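Local structure of transcriptional regulator, TetR family (Myxococcus xanthus, 5K7F) at residues N88-E91 / R92-C96; G191-G194 / M195-P199. The protein probably represses transcription as a DNA-binding regulator of alternative isovaleryl coenzyme A biosynthesis, and probably responds to isovaleryl coenzyme A. All coordinates share one frame; numbering follows the deposited sequence. Where two conformers were deposited one is given.

Contact 1: residues N88-E91 / R92-C96; sequences NPVE and RLRAC
V90 and R94, one turn apart on the side of helix 89-105 that faces the end of helix 185-196, meet as a branched aliphatic group under a flat cation. V90 CG1 lies beneath one face of the R94 guanidinium, displaced toward its rim and 3.8 Å from NH1, while V90 CG2 comes equally near NH2. The arginine reaches this place because its chain runs straight from CG to NE, with CG anti to the carbonyl carbon (chi1 -69°). That leaves its N-H groups directed past the valine: NE donates to the carbonyl of F197 and NH2, weakly, to that of P198. With an alanine here, F197 O would probably lose this donor, P198 O its weak one, and V90 the guanidinium covering one side.

On another side of the helix R92 folds back over its first turn. A bend at chi3 (78°) sets the guanidinium against P89, whose CA lies over one face, 3.8 Å from NH1. Hydrogen bonds from NH1 to I86 O and from NH2 to Q147 OE1 hold the group there.

N88 is the N-cap. Its OD1 accepts from E91 N at 3.1 Å, the N-H pointing almost straight at the oxygen (175°) though from above the amide plane. Its own carbonyl takes R92 N at 2.9 Å, opening the i to i+4 series. Proline suits the first helical position, where no N-H is needed for that series.

Helix 89-105 thus starts against helix 125-150, which P89, R92 and L93 touch at Q147 and A144, while A95 and C96 face helix 60-83.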
ATOM      1  N   ASN A  88      12.794   7.351 -24.762  1.00 12.65           N
ATOM      2  CA  ASN A  88      12.920   8.434 -23.802  1.00 14.99           C
ATOM      3  C   ASN A  88      12.461   7.950 -22.425  1.00 13.21           C
ATOM      4  O   ASN A  88      11.296   7.524 -22.283  1.00  8.30           O
ATOM      5  CB  ASN A  88      12.102   9.629 -24.290  1.00 15.67           C
ATOM      6  CG  ASN A  88      12.138  10.773 -23.310  1.00 15.28           C
ATOM      7  OD1 ASN A  88      12.016  10.541 -22.131  1.00 13.92           O
ATOM      8  ND2 ASN A  88      12.292  12.010 -23.793  1.00 20.25           N
ATOM      9  N   PRO A  89      13.344   7.966 -21.398  1.00 13.66           N
ATOM     10  CA  PRO A  89      13.036   7.293 -20.121  1.00 12.49           C
ATOM     11  C   PRO A  89      11.995   8.006 -19.274  1.00 13.32           C
ATOM     12  O   PRO A  89      11.262   7.323 -18.542  1.00 11.49           O
ATOM     13  CB  PRO A  89      14.393   7.240 -19.399  1.00 14.14           C
ATOM     14  CG  PRO A  89      15.193   8.400 -19.992  1.00 10.49           C
ATOM     15  CD  PRO A  89      14.722   8.485 -21.439  1.00 10.49           C
ATOM     16  N   VAL A  90      11.896   9.340 -19.337  1.00  7.89           N
ATOM     17  CA  VAL A  90      10.799  10.003 -18.642  1.00  6.81           C
ATOM     18  C   VAL A  90       9.467   9.746 -19.347  1.00  9.82           C
ATOM     19  O   VAL A  90       8.452   9.495 -18.680  1.00  9.30           O
ATOM     20  CB  VAL A  90      11.079  11.507 -18.434  1.00 15.42           C
ATOM     21  CG1 VAL A  90      10.784  12.357 -19.635  1.00 15.52           C
ATOM     22  CG2 VAL A  90      10.260  11.995 -17.221  1.00 19.56           C
ATOM     23  N   GLU A  91       9.445   9.731 -20.694  1.00 12.83           N
ATOM     24  CA  GLU A  91       8.222   9.345 -21.397  0.60 12.24           C
ATOM     25  C   GLU A  91       7.831   7.920 -21.046  1.00 15.00           C
ATOM     26  O   GLU A  91       6.642   7.619 -20.866  1.00 10.25           O
ATOM     27  CB  GLU A  91       8.413   9.453 -22.917  0.60 14.08           C
ATOM     28  CG  GLU A  91       8.556  10.865 -23.483  0.60 21.09           C
ATOM     29  CD  GLU A  91       8.623  10.887 -25.027  0.60 22.22           C
ATOM     30  OE1 GLU A  91       8.353   9.841 -25.687  0.60 17.39           O
ATOM     31  OE2 GLU A  91       8.962  11.957 -25.571  0.60 28.09           O
ATOM     32  N   ARG A  92       8.803   7.055 -20.896  1.00  9.92           N
ATOM     33  CA  ARG A  92       8.534   5.680 -20.517  1.00  8.95           C
ATOM     34  C   ARG A  92       7.927   5.584 -19.094  1.00  8.61           C
ATOM     35  O   ARG A  92       6.958   4.905 -18.859  1.00  9.26           O
ATOM     36  CB  ARG A  92       9.802   4.865 -20.605  1.00 10.00           C
ATOM     37  CG  ARG A  92       9.610   3.405 -20.525  1.00 12.01           C
ATOM     38  CD  ARG A  92      10.762   2.651 -21.154  1.00 20.02           C
ATOM     39  NE  ARG A  92      11.878   2.609 -20.331  1.00 21.78           N
ATOM     40  CZ  ARG A  92      13.047   3.169 -20.589  1.00 15.30           C
ATOM     41  NH1 ARG A  92      13.225   3.808 -21.677  1.00 15.34           N
ATOM     42  NH2 ARG A  92      13.982   3.110 -19.713  1.00 11.12           N
ATOM     43  N   LEU A  93       8.504   6.328 -18.155  1.00  9.50           N
ATOM     44  CA  LEU A  93       7.978   6.303 -16.788  1.00  7.51           C
ATOM     45  C   LEU A  93       6.562   6.882 -16.734  1.00  6.27           C
ATOM     46  O   LEU A  93       5.685   6.342 -16.036  1.00  8.41           O
ATOM     47  CB  LEU A  93       8.918   7.085 -15.882  1.00 12.18           C
ATOM     48  CG  LEU A  93      10.164   6.308 -15.444  1.00 10.31           C
ATOM     49  CD1 LEU A  93      11.185   7.291 -14.983  1.00  8.70           C
ATOM     50  CD2 LEU A  93       9.790   5.282 -14.376  1.00 10.85           C
ATOM     51  N   ARG A  94       6.306   7.955 -17.511  1.00  9.10           N
ATOM     52  CA  ARG A  94       4.971   8.555 -17.534  1.00 10.29           C
ATOM     53  C   ARG A  94       3.930   7.580 -18.097  1.00  8.63           C
ATOM     54  O   ARG A  94       2.823   7.443 -17.550  1.00  8.73           O
ATOM     55  CB  ARG A  94       4.969   9.825 -18.388  1.00 13.62           C
ATOM     56  CG  ARG A  94       5.739  10.960 -17.798  1.00 13.52           C
ATOM     57  CD  ARG A  94       5.700  12.205 -18.693  1.00 11.71           C
ATOM     58  NE  ARG A  94       6.532  13.265 -18.154  1.00 16.43           N
ATOM     59  CZ  ARG A  94       7.332  14.050 -18.880  1.00 20.34           C
ATOM     60  NH1 ARG A  94       7.410  13.901 -20.198  1.00 25.02           N
ATOM     61  NH2 ARG A  94       8.064  14.975 -18.276  1.00 18.38           N
ATOM     62  N   ALA A  95       4.295   6.868 -19.149  1.00  8.43           N
ATOM     63  CA  ALA A  95       3.386   5.880 -19.731  1.00 14.86           C
ATOM     64  C   ALA A  95       3.222   4.680 -18.812  1.00 14.18           C
ATOM     65  O   ALA A  95       2.109   4.146 -18.693  1.00  8.08           O
ATOM     66  CB  ALA A  95       3.879   5.439 -21.109  1.00 10.42           C
ATOM     67  N   CYS A  96       4.320   4.256 -18.148  1.00 10.69           N
ATOM     68  CA  CYS A  96       4.285   3.102 -17.255  1.00  8.97           C
ATOM     69  C   CYS A  96       3.362   3.369 -16.077  1.00  6.23           C
ATOM     70  O   CYS A  96       2.515   2.543 -15.717  1.00  6.23           O
ATOM     71  CB  CYS A  96       5.695   2.763 -16.800  1.00  8.70           C
ATOM     72  SG  CYS A  96       5.892   1.137 -16.039  1.00 11.05           S
TER

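Contact 2: residues G191-G194 / M195-P199; sequences GMVG and MLFPP
F197 N closes the last turn of its helix on V193 O, at 2.8 Å the shortest hydrogen bond between 191-194 and 195-199. One residue earlier, L196 N binds M192 O at 3.1 Å and with a straighter N-H (166°). M195 N divides itself between G191 O and, weakly, M192 O. F197 is the first residue to leave helical angles, and P198 follows it, its ring resting on the G194 carbonyl with CB 3.4 Å from G194 O.

Side chains add little between the two segments. F197 CD2 just reaches V193 CG1 at 4.5 Å, and the phenyl ring, carried by a CG anti to the carbonyl carbon (chi1 -49°), has L196 CB over the centre of one face. A large flat ring suits this buried place, which L93, I154 and F166 help to line. M195 CG passes 3.3 Å from G191 O before its chain bends at chi3, and its long, flexible side chain packs on L196 of the second subunit, as L196 does on M195 there.

This is a helix C-terminus running out into a Phe-Pro-Pro segment, whose prolines have no N-H with which to continue the helical series, in the helical C-terminal domain through which TetR-family regulators dimerise.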
ATOM      1  N   GLY A 191      -2.847  13.520 -12.647  1.00 10.62           N
ATOM      2  CA  GLY A 191      -2.318  14.233 -11.503  1.00  8.90           C
ATOM      3  C   GLY A 191      -1.058  13.617 -10.934  1.00 11.58           C
ATOM      4  O   GLY A 191      -0.116  14.340 -10.560  1.00 14.47           O
ATOM      5  N   MET A 192      -1.041  12.282 -10.834  1.00  9.72           N
ATOM      6  CA  MET A 192       0.126  11.588 -10.278  1.00  9.59           C
ATOM      7  C   MET A 192       1.337  11.750 -11.185  1.00 13.19           C
ATOM      8  O   MET A 192       2.457  12.000 -10.720  1.00 12.13           O
ATOM      9  CB  MET A 192      -0.188  10.112 -10.072  1.00  9.45           C
ATOM     10  CG  MET A 192      -0.997   9.849  -8.799  1.00 11.32           C
ATOM     11  SD  MET A 192      -1.084   8.106  -8.314  1.00 10.47           S
ATOM     12  CE  MET A 192      -2.316   8.264  -7.056  1.00 17.74           C
ATOM     13  N   VAL A 193       1.127  11.611 -12.487  1.00  8.49           N
ATOM     14  CA  VAL A 193       2.219  11.740 -13.440  1.00 11.77           C
ATOM     15  C   VAL A 193       2.737  13.153 -13.418  1.00 10.24           C
ATOM     16  O   VAL A 193       3.941  13.390 -13.541  1.00 12.67           O
ATOM     17  CB  VAL A 193       1.762  11.329 -14.860  1.00 15.36           C
ATOM     18  CG1 VAL A 193       2.777  11.735 -15.891  1.00 18.71           C
ATOM     19  CG2 VAL A 193       1.569   9.830 -14.901  1.00 19.55           C
ATOM     20  N   GLY A 194       1.827  14.118 -13.275  1.00 10.26           N
ATOM     21  CA  GLY A 194       2.227  15.516 -13.224  1.00 16.21           C
ATOM     22  C   GLY A 194       3.063  15.839 -12.004  1.00 13.89           C
ATOM     23  O   GLY A 194       3.937  16.711 -12.068  1.00 16.94           O
ATOM     24  N   MET A 195       2.828  15.125 -10.899  1.00 12.83           N
ATOM     25  CA  MET A 195       3.595  15.316  -9.659  1.00 11.91           C
ATOM     26  C   MET A 195       5.000  14.748  -9.768  1.00 18.54           C
ATOM     27  O   MET A 195       5.980  15.398  -9.374  1.00 17.89           O
ATOM     28  CB  MET A 195       2.911  14.628  -8.483  1.00 21.75           C
ATOM     29  CG  MET A 195       1.675  15.241  -7.994  1.00 25.87           C
ATOM     30  SD  MET A 195       1.429  14.710  -6.273  1.00 20.63           S
ATOM     31  CE  MET A 195       2.374  15.907  -5.454  1.00 22.07           C
ATOM     32  N   LEU A 196       5.113  13.492 -10.199  1.00 14.43           N
ATOM     33  CA  LEU A 196       6.414  12.844 -10.204  1.00 13.05           C
ATOM     34  C   LEU A 196       7.233  13.188 -11.427  1.00 14.66           C
ATOM     35  O   LEU A 196       8.468  13.267 -11.335  1.00 13.68           O
ATOM     36  CB  LEU A 196       6.250  11.327 -10.123  1.00 20.87           C
ATOM     37  CG  LEU A 196       6.186  10.651  -8.754  1.00 19.82           C
ATOM     38  CD1 LEU A 196       6.735   9.238  -8.859  1.00 20.90           C
ATOM     39  CD2 LEU A 196       6.902  11.412  -7.626  1.00 18.09           C
ATOM     40  N   PHE A 197       6.590  13.381 -12.575  1.00 10.91           N
ATOM     41  CA  PHE A 197       7.288  13.524 -13.848  1.00 14.78           C
ATOM     42  C   PHE A 197       6.818  14.768 -14.600  1.00 12.49           C
ATOM     43  O   PHE A 197       6.400  14.692 -15.753  1.00 13.02           O
ATOM     44  CB  PHE A 197       7.077  12.271 -14.696  1.00 13.82           C
ATOM     45  CG  PHE A 197       7.336  10.974 -13.963  1.00 11.55           C
ATOM     46  CD1 PHE A 197       8.589  10.667 -13.480  1.00 12.21           C
ATOM     47  CD2 PHE A 197       6.320  10.058 -13.750  1.00  7.72           C
ATOM     48  CE1 PHE A 197       8.824   9.487 -12.808  1.00 14.03           C
ATOM     49  CE2 PHE A 197       6.555   8.861 -13.109  1.00  9.32           C
ATOM     50  CZ  PHE A 197       7.808   8.574 -12.622  1.00 13.54           C
ATOM     51  N   PRO A 198       6.885  15.937 -13.980  1.00 12.46           N
ATOM     52  CA  PRO A 198       6.539  17.168 -14.685  1.00 20.45           C
ATOM     53  C   PRO A 198       7.588  17.490 -15.733  1.00 18.76           C
ATOM     54  O   PRO A 198       8.693  16.926 -15.710  1.00 20.23           O
ATOM     55  CB  PRO A 198       6.548  18.215 -13.570  1.00 21.91           C
ATOM     56  CG  PRO A 198       7.632  17.737 -12.684  1.00 13.97           C
ATOM     57  CD  PRO A 198       7.499  16.216 -12.685  1.00 11.43           C
ATOM     58  N   PRO A 199       7.306  18.407 -16.650  1.00 22.84           N
ATOM     59  CA  PRO A 199       8.388  18.977 -17.464  1.00 30.66           C
ATOM     60  C   PRO A 199       9.507  19.510 -16.581  1.00 32.65           C
ATOM     61  O   PRO A 199       9.273  20.215 -15.590  1.00 23.94           O
ATOM     62  CB  PRO A 199       7.692  20.092 -18.247  1.00 30.38           C
ATOM     63  CG  PRO A 199       6.254  19.623 -18.342  1.00 30.83           C
ATOM     64  CD  PRO A 199       5.974  18.873 -17.078  1.00 29.38           C
TER

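Contact 1 comes first along the chain, at the start of helix 89-105, and contact 2 nearly a hundred residues later, at the end of helix 185-196. Their centres are nevertheless only about 11 Å apart, on the same side of the chain's centre and within the TetR-type C-terminal domain. The R94 bonds bridge the two, and apolar packing adds to them: R94 CG lies 3.6 Å from V193 CG1, and L93 CB 3.8 Å from F197 CZ. One helix beginning is thereby tied to another helix's end. The second subunit touches contact 2 but not contact 1, so the pairing probably ties a part of the chain at the dimer interface to the helices behind it.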